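Local atomic coordinates of histidine acid phosphatase (Bifidobacterium longum subsp. infantis, PDB entry 6RXD), a protein that probably removes phosphate groups from inositol polyphosphates such as phytate, as a histidine acid phosphatase of the multiple inositol polyphosphate phosphatase type. Residues S86-A91 with F328-Y333. Residues are numbered along the deposited sequence; the frame is centred on the assembly and turned at random.
Sequences SGITAA and FAFDQY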
loop_
_atom_site.group_PDB
_atom_site.type_symbol
_atom_site.label_atom_id
_atom_site.label_comp_id
_atom_site.label_asym_id
_atom_site.label_seq_id
_atom_site.Cartn_x
_atom_site.Cartn_y
_atom_site.Cartn_z
ATOM N N SER A 86 -3.249 19.474 17.793
ATOM C CA SER A 86 -3.584 20.667 17.012
ATOM C C SER A 86 -2.753 20.746 15.743
ATOM O O SER A 86 -3.242 21.125 14.679
ATOM C CB SER A 86 -3.362 21.932 17.843
ATOM O OG SER A 86 -4.274 21.985 18.916
ATOM N N GLY A 87 -1.475 20.383 15.865
ATOM C CA GLY A 87 -0.561 20.423 14.739
ATOM C C GLY A 87 -0.917 19.456 13.620
ATOM O O GLY A 87 -0.919 19.841 12.453
ATOM N N ILE A 88 -1.209 18.199 13.954
ATOM C CA ILE A 88 -1.539 17.240 12.897
ATOM C C ILE A 88 -2.909 17.551 12.286
ATOM O O ILE A 88 -3.138 17.360 11.085
ATOM C CB ILE A 88 -1.414 15.760 13.359
ATOM C CG1 ILE A 88 -1.385 14.832 12.135
ATOM C CG2 ILE A 88 -2.543 15.372 14.306
ATOM C CD1 ILE A 88 -0.734 13.484 12.395
ATOM N N THR A 89 -3.813 18.072 13.103
ATOM C CA THR A 89 -5.112 18.480 12.586
ATOM C C THR A 89 -4.946 19.645 11.614
ATOM O O THR A 89 -5.499 19.634 10.513
ATOM C CB THR A 89 -6.049 18.839 13.737
ATOM O OG1 THR A 89 -6.325 17.647 14.477
ATOM C CG2 THR A 89 -7.375 19.439 13.225
ATOM N N ALA A 90 -4.150 20.638 12.005
ATOM C CA ALA A 90 -3.920 21.785 11.137
ATOM C C ALA A 90 -3.257 21.391 9.823
ATOM O O ALA A 90 -3.560 21.958 8.780
ATOM C CB ALA A 90 -3.094 22.848 11.862
ATOM N N ALA A 91 -2.347 20.428 9.868
ATOM C CA ALA A 91 -1.688 19.957 8.657
ATOM C C ALA A 91 -2.704 19.310 7.711
ATOM O O ALA A 91 -2.664 19.507 6.488
ATOM C CB ALA A 91 -0.584 18.983 9.005
ATOM N N PHE A 328 4.400 18.614 14.781
ATOM C CA PHE A 328 3.895 17.608 15.705
ATOM C C PHE A 328 5.027 16.618 15.957
ATOM O O PHE A 328 5.908 16.445 15.113
ATOM C CB PHE A 328 2.622 16.919 15.166
ATOM C CG PHE A 328 2.616 16.722 13.664
ATOM C CD1 PHE A 328 3.054 15.527 13.100
ATOM C CD2 PHE A 328 2.170 17.738 12.817
ATOM C CE1 PHE A 328 3.064 15.356 11.713
ATOM C CE2 PHE A 328 2.164 17.574 11.437
ATOM C CZ PHE A 328 2.612 16.385 10.878
ATOM N N ALA A 329 5.012 15.982 17.125
ATOM C CA ALA A 329 6.107 15.110 17.522
ATOM C C ALA A 329 5.584 13.878 18.253
ATOM O O ALA A 329 5.888 13.653 19.430
ATOM C CB ALA A 329 7.099 15.878 18.398
ATOM N N PHE A 330 4.783 13.081 17.552
ATOM C CA PHE A 330 4.200 11.884 18.152
ATOM C C PHE A 330 5.240 10.805 18.416
ATOM O O PHE A 330 5.034 9.926 19.270
ATOM C CB PHE A 330 3.058 11.349 17.288
ATOM C CG PHE A 330 1.838 12.228 17.299
ATOM C CD1 PHE A 330 0.959 12.197 18.373
ATOM C CD2 PHE A 330 1.569 13.091 16.244
ATOM C CE1 PHE A 330 -0.165 13.011 18.405
ATOM C CE2 PHE A 330 0.439 13.908 16.268
ATOM C CZ PHE A 330 -0.423 13.874 17.350
ATOM N N ASP A 331 6.370 10.877 17.715
ATOM C CA ASP A 331 7.423 9.897 17.944
ATOM C C ASP A 331 7.960 9.934 19.374
ATOM O O ASP A 331 8.484 8.932 19.855
ATOM C CB ASP A 331 8.554 10.025 16.914
ATOM C CG ASP A 331 9.151 11.405 16.867
ATOM O OD1 ASP A 331 8.418 12.384 17.121
ATOM O OD2 ASP A 331 10.360 11.509 16.562
ATOM N N GLN A 332 7.794 11.064 20.066
ATOM C CA GLN A 332 8.278 11.170 21.438
ATOM C C GLN A 332 7.572 10.220 22.401
ATOM O O GLN A 332 8.096 9.945 23.482
ATOM C CB GLN A 332 8.096 12.583 21.968
ATOM C CG GLN A 332 6.658 12.861 22.342
ATOM C CD GLN A 332 6.457 14.266 22.811
ATOM O OE1 GLN A 332 6.647 14.565 23.990
ATOM N NE2 GLN A 332 6.070 15.148 21.894
ATOM N N TYR A 333 6.397 9.718 22.018
ATOM C CA TYR A 333 5.653 8.802 22.879
ATOM C C TYR A 333 6.020 7.357 22.603
ATOM O O TYR A 333 5.513 6.449 23.264
ATOM C CB TYR A 333 4.138 8.960 22.680
ATOM C CG TYR A 333 3.635 10.371 22.903
ATOM C CD1 TYR A 333 3.798 11.001 24.134
ATOM C CD2 TYR A 333 2.971 11.058 21.892
ATOM C CE1 TYR A 333 3.335 12.291 24.343
ATOM C CE2 TYR A 333 2.495 12.348 22.095
ATOM C CZ TYR A 333 2.689 12.956 23.317
ATOM O OH TYR A 333 2.227 14.240 23.537
#
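Gly87 and Phe328 bring the two backbones closest, their CA atoms 5.4 Å apart. Segment 86-91 is a turn and a half of helix 75-95; segment 328-333 enters extended at Phe328 and winds into a 3-10 turn from Phe330. No hydrogen bond joins them, so the contact rests on packing. With no side chain at Gly87, the Phe328 ring comes right up to the helix backbone, CG set between its own backbone N and carbonyl carbon (chi1 36°): CD2 lies 3.6 Å from Gly87 C and equally close to Ile88 N. Ile88 CB sits over one face of this ring in a CH-pi contact, 4.2 Å from its centroid, while Ala91 CB meets CE2 of Phe328 obliquely at 3.9 Å. Ile88 also meets Phe330, the two side chains crossing at about a right angle; Ile88 CG2 approaches CE2 of Phe330 to 3.9 Å. Helix 301-317 also packs on these rings, with Ala315 against Phe328 and Leu308 and Leu311 against Phe330. An alanine in place of Phe328 would probably open a gap beside Gly87, leaving Ala91 CB without its contact to CE2 and Ile88 with Phe330 alone of the two rings. Further along, Ala329 O accepts from Gln332 N and Gln332 NE2, which reach it from opposite faces of its plane; NE2 also bonds Glu80 of helix 75-95. Ala91 touches His326, which with Glu94 binds a zinc ion about 6 Å from the Ala91 side chain: in this branch 2 histidine phosphatase, the buried helix-loop packing adjoins a metal site.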